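PDB 4ESQ: Serine/threonine protein kinase from Mycobacterium tuberculosis, which probably phosphorylates serine and threonine residues of proteins with ATP as a membrane receptor kinase, this chain being its extracellular sensor domain. Local coordinates for residues D49-G52 against S57-P60; S27-G32 against Y82-N87. All coordinates share one frame; numbering follows the deposited sequence.

Contact 1: D49-G52 against S57-P60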
loop_
_atom_site.group_PDB
_atom_site.type_symbol
_atom_site.label_atom_id
_atom_site.label_comp_id
_atom_site.label_asym_id
_atom_site.label_seq_id
_atom_site.Cartn_x
_atom_site.Cartn_y
_atom_site.Cartn_z
ATOM N N ASP A 49 1.872 -11.755 11.085
ATOM C CA ASP A 49 2.620 -11.474 9.864
ATOM C C ASP A 49 1.719 -11.075 8.699
ATOM O O ASP A 49 2.193 -10.845 7.590
ATOM C CB ASP A 49 3.529 -12.644 9.498
ATOM C CG ASP A 49 4.807 -12.661 10.328
ATOM O OD1 ASP A 49 5.294 -11.564 10.685
ATOM O OD2 ASP A 49 5.315 -13.758 10.632
ATOM N N CYS A 50 0.418 -10.984 8.955
ATOM C CA CYS A 50 -0.496 -10.444 7.956
ATOM C C CYS A 50 -0.674 -8.929 8.089
ATOM O O CYS A 50 -1.458 -8.337 7.351
ATOM C CB CYS A 50 -1.854 -11.151 8.017
ATOM S SG CYS A 50 -1.729 -12.899 7.589
ATOM N N GLN A 51 0.054 -8.296 9.011
ATOM C CA GLN A 51 -0.052 -6.839 9.182
ATOM C C GLN A 51 0.270 -6.086 7.875
ATOM O O GLN A 51 -0.443 -5.152 7.486
ATOM C CB GLN A 51 0.846 -6.336 10.326
ATOM C CG GLN A 51 0.686 -4.839 10.623
ATOM C CD GLN A 51 1.360 -4.392 11.912
ATOM O OE1 GLN A 51 1.805 -5.211 12.709
ATOM N NE2 GLN A 51 1.427 -3.075 12.124
ATOM N N GLY A 52 1.348 -6.489 7.207
ATOM C CA GLY A 52 1.739 -5.856 5.957
ATOM C C GLY A 52 0.774 -6.160 4.829
ATOM O O GLY A 52 0.656 -5.389 3.870
ATOM N N SER A 57 3.147 0.843 4.732
ATOM C CA SER A 57 3.991 1.690 5.576
ATOM C C SER A 57 3.974 1.384 7.073
ATOM O O SER A 57 4.053 2.297 7.890
ATOM C CB SER A 57 3.602 3.164 5.384
ATOM O OG SER A 57 3.318 3.472 4.027
ATOM N N GLN A 58 3.899 0.112 7.437
ATOM C CA GLN A 58 3.821 -0.246 8.846
ATOM C C GLN A 58 5.202 -0.410 9.467
ATOM O O GLN A 58 6.054 -1.124 8.933
ATOM C CB GLN A 58 3.023 -1.541 9.022
ATOM C CG GLN A 58 1.572 -1.421 8.567
ATOM C CD GLN A 58 0.781 -0.475 9.450
ATOM O OE1 GLN A 58 0.451 -0.811 10.589
ATOM N NE2 GLN A 58 0.498 0.722 8.941
ATOM N N ASP A 59 5.421 0.235 10.609
ATOM C CA ASP A 59 6.723 0.146 11.264
ATOM C C ASP A 59 7.214 -1.291 11.523
ATOM O O ASP A 59 8.355 -1.606 11.183
ATOM C CB ASP A 59 6.748 0.973 12.552
ATOM C CG ASP A 59 8.126 1.009 13.182
ATOM O OD1 ASP A 59 9.008 1.704 12.639
ATOM O OD2 ASP A 59 8.325 0.326 14.206
ATOM N N PRO A 60 6.376 -2.158 12.127
ATOM C CA PRO A 60 6.825 -3.526 12.438
ATOM C C PRO A 60 7.187 -4.327 11.188
ATOM O O PRO A 60 7.958 -5.287 11.233
ATOM C CB PRO A 60 5.604 -4.149 13.123
ATOM C CG PRO A 60 4.865 -2.996 13.696
ATOM C CD PRO A 60 5.045 -1.881 12.696
#
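Gln-51 reaches across to Gln-58 between two short helices, 51-54 and 59-62, connected by residues 55-58, in the PknH-like extracellular domain, a member of the Mog1p/PsbP clan built on an antiparallel sheet. The Gln-51 chain runs straight out. Its CG lies anti to the backbone N (chi1 -175°) and the rest continues extended, which carries the amide clear of its own backbone and over to the other segment. Gln-58, at the N-cap position of helix 59-62, behaves differently: its chain folds at chi2 (-67°), and the two side chains meet at about a right angle.

One hydrogen bond joins the amides, from Gln-51 NE2 to Gln-58 OE1 at 2.9 Å. It is nearly straight and lands on a lone pair in the carbonyl plane, while OE1 in turn lies almost exactly in the amide plane of Gln-51. The two amide planes are turned 53° apart. A single N-H...O pair links them, not the two of a paired amide dimer.

The other end of the Gln-58 amide is also held. Its NE2 bonds to Thr-56 O and to Asp-39 OD2, so both ends of this buried group have partners and its rotation is fixed. A disulfide from Cys-50 ties the 49-52 segment to Cys-113, just past helix 96-111. Pro-60 completes the contact with its ring across the Gln-51 amide, CG coming to 3.8 Å from NE2 and 3.9 Å from OE1.

Contact 2: S27-G32 against Y82-N87; sequences SSMQPG and YEHWVN
Met-29 drops its thioether onto the backbone around His-84, in the 82-87 segment. Just before that residue, Glu-83 places its CB over one face of the His-84 ring, toward the rim. At His-84 itself, Met-29 SD rests 3.7 Å from CB, and the methyl CE is almost as near to the same carbon, at 3.8 Å. The two side chains cross at about a right angle. The imidazole leads away from Met-29: SD stands 5.2 Å from the ring centroid and 53° off the ring normal, an oblique Met-aromatic approach secondary to the contact at CB. ND1 is hydrogen-bonded to Glu-77 OE2.

At Trp-85 the contact passes to the backbone, with Met-29 CE 4.0 Å from the amide N; CB leaves the chain on the side away from 27-32, and the side chain packs on Ile-74 and Cys-172. Val-86 then closes the patch: its CG2 sits 3.9 Å from CE. The bend at the end of the Met-29 chain (chi3 76°) turns CE along the strand toward this valine.

No hydrogen bond joins the segments, because strand 69-76 runs between them in the antiparallel sheet, with Gln-30 bonded to Ser-76 on one side and Val-86 to Ser-75 on the other. Met-29 therefore bridges over that strand, and helix 17-24 packs against the same patch, Met-24 touching Met-29, His-84 and Val-86, and Val-20 touching Met-29.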
loop_
_atom_site.group_PDB
_atom_site.type_symbol
_atom_site.label_atom_id
_atom_site.label_comp_id
_atom_site.label_asym_id
_atom_site.label_seq_id
_atom_site.Cartn_x
_atom_site.Cartn_y
_atom_site.Cartn_z
ATOM N N SER A 27 -14.292 12.448 -8.320
ATOM C CA SER A 27 -13.914 13.793 -8.736
ATOM C C SER A 27 -13.669 14.679 -7.520
ATOM O O SER A 27 -13.526 15.893 -7.658
ATOM C CB SER A 27 -15.028 14.434 -9.582
ATOM O OG SER A 27 -15.135 13.829 -10.860
ATOM N N SER A 28 -13.636 14.085 -6.329
ATOM C CA SER A 28 -13.590 14.889 -5.111
ATOM C C SER A 28 -12.666 14.368 -4.009
ATOM O O SER A 28 -12.710 14.865 -2.888
ATOM C CB SER A 28 -15.006 15.066 -4.555
ATOM O OG SER A 28 -15.611 13.809 -4.314
ATOM N N MET A 29 -11.824 13.386 -4.316
ATOM C CA MET A 29 -10.903 12.890 -3.295
ATOM C C MET A 29 -9.854 13.955 -3.012
ATOM O O MET A 29 -9.385 14.630 -3.925
ATOM C CB MET A 29 -10.247 11.574 -3.722
ATOM C CG MET A 29 -11.211 10.417 -3.838
ATOM S SD MET A 29 -10.469 8.913 -4.509
ATOM C CE MET A 29 -9.552 8.346 -3.070
ATOM N N GLN A 30 -9.508 14.114 -1.740
ATOM C CA GLN A 30 -8.496 15.084 -1.350
ATOM C C GLN A 30 -7.437 14.421 -0.487
ATOM O O GLN A 30 -7.765 13.614 0.387
ATOM C CB GLN A 30 -9.131 16.241 -0.579
ATOM C CG GLN A 30 -9.811 17.274 -1.465
ATOM C CD GLN A 30 -8.835 18.302 -2.008
ATOM O OE1 GLN A 30 -8.610 19.345 -1.391
ATOM N NE2 GLN A 30 -8.249 18.014 -3.166
ATOM N N PRO A 31 -6.163 14.763 -0.727
ATOM C CA PRO A 31 -5.053 14.241 0.069
ATOM C C PRO A 31 -4.962 14.926 1.423
ATOM O O PRO A 31 -5.373 16.084 1.559
ATOM C CB PRO A 31 -3.823 14.603 -0.772
ATOM C CG PRO A 31 -4.237 15.816 -1.543
ATOM C CD PRO A 31 -5.705 15.641 -1.821
ATOM N N GLY A 32 -4.421 14.216 2.408
ATOM C CA GLY A 32 -4.103 14.802 3.694
ATOM C C GLY A 32 -2.681 15.331 3.718
ATOM O O GLY A 32 -2.071 15.593 2.672
ATOM N N TYR A 82 -16.866 8.450 3.155
ATOM C CA TYR A 82 -16.274 8.527 1.822
ATOM C C TYR A 82 -16.477 7.236 1.045
ATOM O O TYR A 82 -16.462 6.148 1.627
ATOM C CB TYR A 82 -14.774 8.812 1.936
ATOM C CG TYR A 82 -14.093 8.020 3.032
ATOM C CD1 TYR A 82 -13.644 6.723 2.810
ATOM C CD2 TYR A 82 -13.903 8.573 4.293
ATOM C CE1 TYR A 82 -13.020 6.003 3.816
ATOM C CE2 TYR A 82 -13.280 7.865 5.299
ATOM C CZ TYR A 82 -12.843 6.583 5.057
ATOM O OH TYR A 82 -12.232 5.877 6.067
ATOM N N GLU A 83 -16.652 7.357 -0.270
ATOM C CA GLU A 83 -16.817 6.186 -1.133
ATOM C C GLU A 83 -15.486 5.521 -1.486
ATOM O O GLU A 83 -15.455 4.334 -1.819
ATOM C CB GLU A 83 -17.555 6.563 -2.425
ATOM C CG GLU A 83 -19.013 6.978 -2.223
ATOM C CD GLU A 83 -19.924 5.805 -1.894
ATOM O OE1 GLU A 83 -19.679 4.687 -2.400
ATOM O OE2 GLU A 83 -20.887 6.005 -1.123
ATOM N N HIS A 84 -14.395 6.288 -1.411
ATOM C CA HIS A 84 -13.083 5.800 -1.842
ATOM C C HIS A 84 -11.997 6.258 -0.872
ATOM O O HIS A 84 -12.096 7.332 -0.281
ATOM C CB HIS A 84 -12.753 6.337 -3.234
ATOM C CG HIS A 84 -13.809 6.054 -4.256
ATOM N ND1 HIS A 84 -14.724 7.002 -4.660
ATOM C CD2 HIS A 84 -14.104 4.929 -4.949
ATOM C CE1 HIS A 84 -15.529 6.478 -5.568
ATOM N NE2 HIS A 84 -15.178 5.217 -5.757
ATOM N N TRP A 85 -10.950 5.454 -0.726
ATOM C CA TRP A 85 -9.867 5.780 0.196
ATOM C C TRP A 85 -8.582 5.180 -0.350
ATOM O O TRP A 85 -8.554 4.001 -0.699
ATOM C CB TRP A 85 -10.183 5.181 1.567
ATOM C CG TRP A 85 -9.262 5.548 2.690
ATOM C CD1 TRP A 85 -9.407 6.591 3.571
ATOM C CD2 TRP A 85 -8.076 4.851 3.090
ATOM N NE1 TRP A 85 -8.372 6.586 4.485
ATOM C CE2 TRP A 85 -7.546 5.527 4.209
ATOM C CE3 TRP A 85 -7.405 3.721 2.604
ATOM C CZ2 TRP A 85 -6.368 5.118 4.846
ATOM C CZ3 TRP A 85 -6.246 3.310 3.248
ATOM C CH2 TRP A 85 -5.738 4.012 4.352
ATOM N N VAL A 86 -7.526 5.989 -0.443
ATOM C CA VAL A 86 -6.263 5.500 -0.982
ATOM C C VAL A 86 -5.118 5.891 -0.077
ATOM O O VAL A 86 -5.019 7.044 0.336
ATOM C CB VAL A 86 -5.994 6.071 -2.389
ATOM C CG1 VAL A 86 -4.512 5.886 -2.790
ATOM C CG2 VAL A 86 -6.940 5.442 -3.404
ATOM N N ASN A 87 -4.256 4.927 0.229
ATOM C CA ASN A 87 -2.998 5.198 0.909
ATOM C C ASN A 87 -1.906 4.774 -0.069
ATOM O O ASN A 87 -1.797 3.589 -0.408
ATOM C CB ASN A 87 -2.894 4.394 2.209
ATOM C CG ASN A 87 -1.682 4.787 3.072
ATOM O OD1 ASN A 87 -0.793 5.519 2.640
ATOM N ND2 ASN A 87 -1.656 4.290 4.303
#

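Contacts 1 and 2 lie on opposite sides of the chain's centre, their own centres 22 Å apart; their nearest atoms come within about 5 Å but do not touch. Along the chain, contact 1 is nested inside the loop that contact 2 closes. Contact 2 belongs to the antiparallel sheet, at the edge formed by strand 30-31, whereas contact 1 joins two short helices in the connection leading to strand 69-76. The Gln-58 side chain is about 5 Å from a bound terbium ion and that of Trp-85 about 7 Å from one. Strand 165-173 serves both: Asp-168 bonds Ser-57, while Asn-170 and Cys-172 pair with 82-87. Asn-87 also touches Thr-56, between the helices of contact 1.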